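Local coordinates for extracellular ligand-binding receptor (Desulfohalobium retbaense DSM 5692, PDB 5ERE), which binds 2-oxo-4-methylpentanoic acid in its leucine-binding-protein-like part and probably acts as an extracellular sensory receptor, at residues Leu27-Ala30 and Ala35-Ile38; Cys263-Arg268 and Asn287-Ala292; Val296-Ala299 and Asp303-Tyr306. One frame throughout, in Å; residues are numbered along the deposited sequence.

Interaction 1. Residues Leu27-Ala30 and Ala35-Ile38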
ATOM      1  N   LEU A  27      22.038 -14.700  17.835  1.00 42.16           N
ATOM      2  CA  LEU A  27      23.106 -14.135  17.008  1.00 44.09           C
ATOM      3  C   LEU A  27      23.296 -12.617  17.267  1.00 48.50           C
ATOM      4  O   LEU A  27      24.424 -12.108  17.402  1.00 48.91           O
ATOM      5  CB  LEU A  27      22.796 -14.414  15.545  1.00 37.70           C
ATOM      6  CG  LEU A  27      23.854 -14.020  14.526  1.00 46.18           C
ATOM      7  CD1 LEU A  27      25.083 -14.872  14.703  1.00 56.43           C
ATOM      8  CD2 LEU A  27      23.285 -14.244  13.165  1.00 52.35           C
ATOM      9  N   ALA A  28      22.171 -11.917  17.369  1.00 37.51           N
ATOM     10  CA  ALA A  28      22.107 -10.486  17.605  1.00 44.24           C
ATOM     11  C   ALA A  28      22.713 -10.092  18.964  1.00 46.23           C
ATOM     12  O   ALA A  28      23.394  -9.063  19.088  1.00 47.90           O
ATOM     13  CB  ALA A  28      20.674 -10.032  17.525  1.00 36.88           C
ATOM     14  N   LEU A  29      22.461 -10.913  19.976  1.00 54.34           N
ATOM     15  CA  LEU A  29      22.892 -10.596  21.332  1.00 64.69           C
ATOM     16  C   LEU A  29      24.386 -10.789  21.513  1.00 69.40           C
ATOM     17  O   LEU A  29      25.038  -9.992  22.172  1.00 78.57           O
ATOM     18  CB  LEU A  29      22.158 -11.454  22.355  1.00 62.32           C
ATOM     19  CG  LEU A  29      21.283 -10.616  23.276  1.00 67.54           C
ATOM     20  CD1 LEU A  29      20.140 -10.089  22.447  1.00 67.94           C
ATOM     21  CD2 LEU A  29      20.790 -11.418  24.466  1.00 69.27           C
ATOM     22  N   ALA A  30      24.906 -11.870  20.941  1.00 58.86           N
ATOM     23  CA  ALA A  30      26.315 -12.176  21.023  1.00 61.87           C
ATOM     24  C   ALA A  30      27.174 -10.996  20.522  1.00 67.67           C
ATOM     25  O   ALA A  30      28.162 -10.646  21.157  1.00 77.45           O
ATOM     26  CB  ALA A  30      26.613 -13.435  20.232  1.00 49.54           C
ATOM     27  N   ALA A  35      23.558  -6.233  25.946  1.00 66.98           N
ATOM     28  CA  ALA A  35      22.985  -5.215  26.841  1.00 66.49           C
ATOM     29  C   ALA A  35      21.875  -5.791  27.745  1.00 62.60           C
ATOM     30  O   ALA A  35      21.484  -5.170  28.727  1.00 58.16           O
ATOM     31  CB  ALA A  35      22.438  -4.028  26.038  1.00 57.82           C
ATOM     32  N   PHE A  36      21.364  -6.973  27.419  1.00 63.82           N
ATOM     33  CA  PHE A  36      20.374  -7.624  28.272  1.00 53.66           C
ATOM     34  C   PHE A  36      20.482  -9.146  28.148  1.00 55.52           C
ATOM     35  O   PHE A  36      21.098  -9.648  27.209  1.00 50.40           O
ATOM     36  CB  PHE A  36      18.965  -7.138  27.920  1.00 50.53           C
ATOM     37  CG  PHE A  36      18.558  -7.379  26.484  1.00 50.81           C
ATOM     38  CD1 PHE A  36      18.804  -6.439  25.493  1.00 53.65           C
ATOM     39  CD2 PHE A  36      17.935  -8.532  26.133  1.00 49.52           C
ATOM     40  CE1 PHE A  36      18.426  -6.668  24.164  1.00 47.07           C
ATOM     41  CE2 PHE A  36      17.539  -8.768  24.793  1.00 57.63           C
ATOM     42  CZ  PHE A  36      17.777  -7.829  23.820  1.00 54.04           C
ATOM     43  N   GLU A  37      19.929  -9.860  29.126  1.00 47.64           N
ATOM     44  CA  GLU A  37      19.860 -11.316  29.090  1.00 53.12           C
ATOM     45  C   GLU A  37      18.497 -11.751  28.517  1.00 48.55           C
ATOM     46  O   GLU A  37      17.477 -11.108  28.786  1.00 41.74           O
ATOM     47  CB  GLU A  37      20.051 -11.907  30.488  1.00 56.94           C
ATOM     48  CG  GLU A  37      21.269 -11.393  31.231  1.00 73.75           C
ATOM     49  CD  GLU A  37      22.411 -12.378  31.221  1.00 90.51           C
ATOM     50  OE1 GLU A  37      22.678 -12.977  32.287  1.00 90.73           O
ATOM     51  OE2 GLU A  37      23.037 -12.553  30.149  1.00 98.86           O
ATOM     52  N   ILE A  38      18.505 -12.833  27.744  1.00 44.88           N
ATOM     53  CA  ILE A  38      17.292 -13.407  27.158  1.00 41.35           C
ATOM     54  C   ILE A  38      16.893 -14.659  27.898  1.00 41.61           C
ATOM     55  O   ILE A  38      17.752 -15.469  28.224  1.00 43.38           O
ATOM     56  CB  ILE A  38      17.485 -13.776  25.677  1.00 49.35           C
ATOM     57  CG1 ILE A  38      17.547 -12.522  24.811  1.00 63.08           C
ATOM     58  CG2 ILE A  38      16.348 -14.641  25.169  1.00 49.41           C
ATOM     59  CD1 ILE A  38      16.273 -11.768  24.740  1.00 66.05           C
TER
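Leu29 reaches off its helix with both methyls and sets them against Phe36 and Ile38. CD2 has the tighter seat: it lies 3.4 Å from Ile38 CG1, closer than two such carbons usually come, and 3.3 Å from the backbone O of Phe36. That carbonyl oxygen is buried with no hydrogen-bond partner in the model, and the CD2 methyl is what lies against it. The other branch, CD1, meets the far end of the Phe36 ring, 3.5 Å from CZ. The leucine and phenylalanine side chains run nearly perpendicular to one another. Leu29 chi1 of -116° is far from a staggered value, a sign that the side chain is strained where it fits. An alanine here would lose both methyl contacts and is likely to leave a gap between the Phe36 ring and Ile38. The other side is loose: Glu37 starts its side chain away from the helix and is exposed. Inward, Phe36 continues onto Ser267 and Leu270 of helix 254-271, while Ile38 rests on Val4 and Val6. This is the helix-to-strand return of a beta-alpha-beta unit, strand 3-8, helix 15-32 and strand 37-42, in a periplasmic-binding-protein fold.

Interaction 2. Residues Cys263-Arg268 and Asn287-Ala292. With CA (calcium ion), chain E.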
ATOM      1  N   CYS A 263      16.230  -6.948  18.473  1.00 38.50           N
ATOM      2  CA  CYS A 263      17.344  -7.020  19.446  1.00 33.35           C
ATOM      3  C   CYS A 263      18.268  -5.860  19.327  1.00 38.96           C
ATOM      4  O   CYS A 263      18.737  -5.345  20.343  1.00 45.20           O
ATOM      5  CB  CYS A 263      18.150  -8.310  19.335  1.00 40.76           C
ATOM      6  SG  CYS A 263      17.145  -9.727  19.632  1.00 53.27           S
ATOM      7  N   THR A 264      18.556  -5.446  18.102  1.00 45.52           N
ATOM      8  CA  THR A 264      19.496  -4.338  17.876  1.00 44.07           C
ATOM      9  C   THR A 264      18.999  -3.063  18.551  1.00 44.73           C
ATOM     10  O   THR A 264      19.729  -2.377  19.269  1.00 46.13           O
ATOM     11  CB  THR A 264      19.678  -4.103  16.349  1.00 40.59           C
ATOM     12  OG1 THR A 264      20.425  -5.203  15.815  1.00 51.51           O
ATOM     13  CG2 THR A 264      20.383  -2.800  16.052  1.00 55.10           C
ATOM     14  N   THR A 265      17.729  -2.755  18.322  1.00 41.42           N
ATOM     15  CA  THR A 265      17.199  -1.487  18.767  1.00 40.81           C
ATOM     16  C   THR A 265      16.875  -1.530  20.260  1.00 43.87           C
ATOM     17  O   THR A 265      17.093  -0.544  20.946  1.00 42.71           O
ATOM     18  CB  THR A 265      15.978  -1.093  17.935  1.00 39.39           C
ATOM     19  OG1 THR A 265      14.954  -2.094  18.055  1.00 34.83           O
ATOM     20  CG2 THR A 265      16.418  -0.934  16.476  1.00 43.96           C
ATOM     21  N   LEU A 266      16.384  -2.661  20.765  1.00 44.55           N
ATOM     22  CA  LEU A 266      16.097  -2.788  22.181  1.00 44.05           C
ATOM     23  C   LEU A 266      17.372  -2.752  23.021  1.00 41.34           C
ATOM     24  O   LEU A 266      17.369  -2.222  24.122  1.00 40.41           O
ATOM     25  CB  LEU A 266      15.331  -4.079  22.471  1.00 43.25           C
ATOM     26  CG  LEU A 266      14.746  -4.248  23.877  1.00 43.57           C
ATOM     27  CD1 LEU A 266      13.759  -3.141  24.190  1.00 43.05           C
ATOM     28  CD2 LEU A 266      14.025  -5.606  23.986  1.00 46.31           C
ATOM     29  N   SER A 267      18.432  -3.370  22.516  1.00 38.98           N
ATOM     30  CA  SER A 267      19.746  -3.296  23.133  1.00 41.16           C
ATOM     31  C   SER A 267      20.169  -1.851  23.319  1.00 42.65           C
ATOM     32  O   SER A 267      20.659  -1.478  24.386  1.00 40.04           O
ATOM     33  CB  SER A 267      20.809  -3.995  22.292  1.00 50.25           C
ATOM     34  OG  SER A 267      20.802  -5.377  22.511  1.00 65.48           O
ATOM     35  N   ARG A 268      19.994  -1.051  22.266  1.00 42.00           N
ATOM     36  CA  ARG A 268      20.427   0.345  22.294  1.00 43.84           C
ATOM     37  C   ARG A 268      19.546   1.071  23.311  1.00 42.76           C
ATOM     38  O   ARG A 268      20.066   1.839  24.110  1.00 47.41           O
ATOM     39  CB  ARG A 268      20.348   1.008  20.899  1.00 40.62           C
ATOM     40  CG  ARG A 268      21.453   0.611  19.876  1.00 55.87           C
ATOM     41  CD  ARG A 268      20.978   0.587  18.372  1.00 59.03           C
ATOM     42  NE  ARG A 268      20.257   1.804  17.986  1.00 71.51           N
ATOM     43  CZ  ARG A 268      19.483   1.946  16.907  1.00 57.61           C
ATOM     44  NH1 ARG A 268      19.312   0.953  16.043  1.00 63.78           N
ATOM     45  NH2 ARG A 268      18.891   3.124  16.695  1.00 70.91           N
ATOM     46  N   ASN A 287       9.655   7.090  15.791  1.00 34.78           N
ATOM     47  CA  ASN A 287      11.044   7.032  15.373  1.00 36.58           C
ATOM     48  C   ASN A 287      11.209   6.243  14.112  1.00 37.52           C
ATOM     49  O   ASN A 287      10.375   5.405  13.759  1.00 34.28           O
ATOM     50  CB  ASN A 287      11.959   6.433  16.467  1.00 37.59           C
ATOM     51  CG  ASN A 287      12.236   7.401  17.573  1.00 39.07           C
ATOM     52  OD1 ASN A 287      11.321   7.775  18.303  1.00 36.38           O
ATOM     53  ND2 ASN A 287      13.511   7.811  17.717  1.00 36.14           N
ATOM     54  N   THR A 288      12.322   6.527  13.455  1.00 34.46           N
ATOM     55  CA  THR A 288      12.743   5.835  12.267  1.00 38.73           C
ATOM     56  C   THR A 288      14.020   5.080  12.602  1.00 44.13           C
ATOM     57  O   THR A 288      14.901   5.617  13.275  1.00 38.77           O
ATOM     58  CB  THR A 288      12.939   6.822  11.119  1.00 41.58           C
ATOM     59  OG1 THR A 288      11.676   7.436  10.844  1.00 43.15           O
ATOM     60  CG2 THR A 288      13.481   6.100   9.870  1.00 40.52           C
ATOM     61  N   PHE A 289      14.069   3.810  12.220  1.00 35.35           N
ATOM     62  CA  PHE A 289      15.287   3.002  12.344  1.00 36.88           C
ATOM     63  C   PHE A 289      15.620   2.335  11.036  1.00 41.52           C
ATOM     64  O   PHE A 289      14.722   1.868  10.313  1.00 42.48           O
ATOM     65  CB  PHE A 289      15.114   1.911  13.392  1.00 41.59           C
ATOM     66  CG  PHE A 289      14.794   2.425  14.760  1.00 37.50           C
ATOM     67  CD1 PHE A 289      13.486   2.623  15.149  1.00 38.89           C
ATOM     68  CD2 PHE A 289      15.816   2.694  15.663  1.00 43.27           C
ATOM     69  CE1 PHE A 289      13.182   3.096  16.414  1.00 40.99           C
ATOM     70  CE2 PHE A 289      15.524   3.182  16.947  1.00 44.40           C
ATOM     71  CZ  PHE A 289      14.203   3.374  17.316  1.00 39.80           C
ATOM     72  N   THR A 290      16.905   2.221  10.758  1.00 28.74           N
ATOM     73  CA  THR A 290      17.370   1.567   9.567  1.00 38.15           C
ATOM     74  C   THR A 290      18.163   0.368  10.028  1.00 37.03           C
ATOM     75  O   THR A 290      18.945   0.445  10.952  1.00 43.82           O
ATOM     76  CB  THR A 290      18.182   2.522   8.689  1.00 49.73           C
ATOM     77  OG1 THR A 290      17.292   3.535   8.182  1.00 46.57           O
ATOM     78  CG2 THR A 290      18.802   1.786   7.521  1.00 53.57           C
ATOM     79  N   GLY A 291      17.876  -0.777   9.427  1.00 37.35           N
ATOM     80  CA  GLY A 291      18.393  -2.030   9.927  1.00 31.75           C
ATOM     81  C   GLY A 291      18.120  -3.112   8.898  1.00 31.13           C
ATOM     82  O   GLY A 291      17.963  -2.833   7.718  1.00 33.81           O
ATOM     83  N   ALA A 292      18.060  -4.347   9.358  1.00 36.60           N
ATOM     84  CA  ALA A 292      17.970  -5.466   8.451  1.00 31.20           C
ATOM     85  C   ALA A 292      16.654  -5.461   7.691  1.00 36.03           C
ATOM     86  O   ALA A 292      16.611  -5.916   6.521  1.00 32.49           O
ATOM     87  CB  ALA A 292      18.159  -6.778   9.201  1.00 37.60           C
TER
HETATM   88 CA    CA E 604      10.116   8.602  20.116  1.00 38.44          CA
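This is side-chain packing without a hydrogen bond across it, in which Thr265 and Arg268 of helix 254-271 meet Phe289 on the short strand 288-291. The CD2 side of the phenylalanine ring takes the contact. The Arg268 nitrogen NH2 comes up to the ring's edge near its plane, 3.3 Å from Phe289 CD2, and the guanidinium is turned 60° from the ring, so the two groups are not stacked. The arginine gets there by a chain bent at chi2 and chi3, running past the ring in the opposite direction. One turn earlier, the methyl CG2 of Thr265 comes obliquely to the same carbon, Phe289 CD2, at 3.8 Å. With chi1 at 60° the threonine places OG1 between its own N and C, where it bonds to Asp261 O and to the hydroxyl of Tyr284, leaving CG2 for the ring. The helix thus packs against a strand that pairs antiparallel with strand 296-298 in the mixed sheet of the periplasmic-binding-protein region, next to a calcium site. Just ahead of the strand, Asn287 OD1 binds the calcium ion at 2.3 Å, together with backbone oxygens of Glu282 and Ala285. Within the helix, Cys263 O accepts from both Ser267 N and Ser267 OG, which approach from opposite faces of the carbonyl plane; the hydroxyl bond is 3.0 Å from OG to O.

Interaction 3. Residues Val296-Ala299 and Asp303-Tyr306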
ATOM      1  N   VAL A 296      12.551   1.480   8.766  1.00 30.81           N
ATOM      2  CA  VAL A 296      11.356   1.206   9.550  1.00 31.84           C
ATOM      3  C   VAL A 296      10.935   2.475  10.278  1.00 36.66           C
ATOM      4  O   VAL A 296      11.750   3.076  10.957  1.00 39.29           O
ATOM      5  CB  VAL A 296      11.583   0.070  10.601  1.00 28.22           C
ATOM      6  CG1 VAL A 296      10.284  -0.084  11.502  1.00 34.75           C
ATOM      7  CG2 VAL A 296      11.979  -1.259   9.918  1.00 39.76           C
ATOM      8  N   THR A 297       9.666   2.865  10.144  1.00 31.57           N
ATOM      9  CA  THR A 297       9.141   4.083  10.786  1.00 37.66           C
ATOM     10  C   THR A 297       8.037   3.698  11.738  1.00 35.64           C
ATOM     11  O   THR A 297       7.113   2.988  11.339  1.00 37.44           O
ATOM     12  CB  THR A 297       8.600   5.061   9.755  1.00 40.94           C
ATOM     13  OG1 THR A 297       9.658   5.421   8.863  1.00 49.63           O
ATOM     14  CG2 THR A 297       8.039   6.308  10.415  1.00 44.88           C
ATOM     15  N   PHE A 298       8.074   4.164  12.984  1.00 38.90           N
ATOM     16  CA  PHE A 298       6.979   3.828  13.900  1.00 29.77           C
ATOM     17  C   PHE A 298       6.023   5.016  14.075  1.00 41.92           C
ATOM     18  O   PHE A 298       6.445   6.152  14.330  1.00 37.31           O
ATOM     19  CB  PHE A 298       7.513   3.394  15.252  1.00 39.38           C
ATOM     20  CG  PHE A 298       8.242   2.092  15.255  1.00 36.16           C
ATOM     21  CD1 PHE A 298       9.568   2.046  14.866  1.00 33.99           C
ATOM     22  CD2 PHE A 298       7.641   0.926  15.695  1.00 34.70           C
ATOM     23  CE1 PHE A 298      10.289   0.880  14.894  1.00 31.18           C
ATOM     24  CE2 PHE A 298       8.361  -0.267  15.731  1.00 28.99           C
ATOM     25  CZ  PHE A 298       9.715  -0.277  15.330  1.00 28.92           C
ATOM     26  N   ALA A 299       4.728   4.741  13.963  1.00 32.84           N
ATOM     27  CA  ALA A 299       3.685   5.741  14.207  1.00 33.72           C
ATOM     28  C   ALA A 299       3.648   6.066  15.684  1.00 36.09           C
ATOM     29  O   ALA A 299       4.230   5.324  16.484  1.00 36.75           O
ATOM     30  CB  ALA A 299       2.277   5.211  13.742  1.00 37.12           C
ATOM     31  N   ASP A 303       3.194   1.401  15.965  1.00 36.66           N
ATOM     32  CA  ASP A 303       3.122   0.414  14.884  1.00 39.01           C
ATOM     33  C   ASP A 303       4.180   0.729  13.864  1.00 35.80           C
ATOM     34  O   ASP A 303       4.199   1.853  13.367  1.00 34.29           O
ATOM     35  CB  ASP A 303       1.762   0.454  14.170  1.00 34.12           C
ATOM     36  CG  ASP A 303       0.709  -0.431  14.806  1.00 48.58           C
ATOM     37  OD1 ASP A 303       1.030  -1.318  15.615  1.00 45.57           O
ATOM     38  OD2 ASP A 303      -0.469  -0.228  14.460  1.00 55.58           O
ATOM     39  N   ALA A 304       5.021  -0.251  13.525  1.00 38.02           N
ATOM     40  CA  ALA A 304       6.000  -0.099  12.451  1.00 36.28           C
ATOM     41  C   ALA A 304       5.334   0.009  11.082  1.00 39.90           C
ATOM     42  O   ALA A 304       4.263  -0.542  10.848  1.00 38.03           O
ATOM     43  CB  ALA A 304       6.978  -1.274  12.454  1.00 36.84           C
ATOM     44  N   SER A 305       6.016   0.674  10.160  1.00 43.57           N
ATOM     45  CA  SER A 305       5.607   0.692   8.762  1.00 39.78           C
ATOM     46  C   SER A 305       6.864   0.616   7.888  1.00 35.27           C
ATOM     47  O   SER A 305       7.873   1.266   8.166  1.00 29.76           O
ATOM     48  CB  SER A 305       4.787   1.961   8.476  1.00 44.88           C
ATOM     49  OG  SER A 305       4.731   2.240   7.108  1.00 49.72           O
ATOM     50  N   TYR A 306       6.789  -0.192   6.836  1.00 33.85           N
ATOM     51  CA  TYR A 306       7.856  -0.273   5.851  1.00 31.93           C
ATOM     52  C   TYR A 306       7.266  -0.879   4.568  1.00 38.57           C
ATOM     53  O   TYR A 306       6.238  -1.570   4.615  1.00 33.24           O
ATOM     54  CB  TYR A 306       9.028  -1.101   6.352  1.00 33.78           C
ATOM     55  CG  TYR A 306       8.708  -2.324   7.177  1.00 27.57           C
ATOM     56  CD1 TYR A 306       8.630  -2.254   8.559  1.00 31.23           C
ATOM     57  CD2 TYR A 306       8.541  -3.572   6.575  1.00 29.00           C
ATOM     58  CE1 TYR A 306       8.391  -3.354   9.326  1.00 32.67           C
ATOM     59  CE2 TYR A 306       8.279  -4.704   7.348  1.00 33.18           C
ATOM     60  CZ  TYR A 306       8.187  -4.579   8.722  1.00 31.38           C
ATOM     61  OH  TYR A 306       7.974  -5.650   9.559  1.00 28.46           O
TER
HETATM   62  O   HOH W   1       9.698   2.990   6.365  1.00 39.78           O
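A beta hairpin brings strand 296-298 back against the start of strand 304-314, with Thr297 facing Ser305 and Phe298 facing Ala304. Thr297 and Ser305 form the antiparallel hydrogen-bonded pair. Thr297 N gives a nearly straight bond, 172° at the hydrogen, to Ser305 O at 3.1 Å. The return bond, from Ser305 N to Thr297 O, is shorter at 2.8 Å but clearly bent, 133°, and the same oxygen also takes a CA-H...O contact from Ala304. Nearer the turn, Ala299 N donates to Asp303 O over 3.0 Å, and that oxygen in turn receives the CA-H of Phe298. A water donates to Ser305 O and makes a weak link to Thr297 OG1.

Phe298 and Ala304 are the non-hydrogen-bonded pair, and their side chains leave the sheet on the face away from Thr297 and Ser305. The methyl CB of Ala304 stands over the Phe298 ring, 4.1 Å from its centroid, in a CH-pi contact. It also touches Val296 CG1 at 3.6 Å, so one methyl meets both the valine and the phenylalanine. As the hairpin's second strand is long and also pairs with strands 228-232 and 317-320, the hairpin joins strands 288-291 and 296-298 to the rest of the mixed sheet. Val296 CG2 lies alongside the Tyr306 ring, 3.7 Å from CD1, both side chains heading the same way; chi1 of 38° tucks the tyrosine ring between its own backbone N and carbonyl carbon. The ring's hydroxyl bonds to Leu108 O. Tyr284 meets the Phe298 ring edge-to-face. Asp303 OD1 forms salt bridges with Arg99 and Arg107.

From the N terminus, interaction 1 comes first and closes the tight connection between helix 15-32 and strand 37-42. Interaction 2 opens more than 200 residues later and closes a longer loop, which contains helix 277-284 and carries Glu282 and Ala285 of the calcium site. Interaction 3 then closes the short turn of the hairpin. The three follow in series, none nested in or crossing another. In space, Phe36 and Ala28 of interaction 1 rest on Ser267 and Cys263 of interaction 2, so helix 254-271 has residues 287-292 and the first beta-alpha-beta unit as neighbours. Strands 288-291 and 296-298 pair directly, tying interaction 2 to interaction 3, whereas interactions 1 and 3 do not touch.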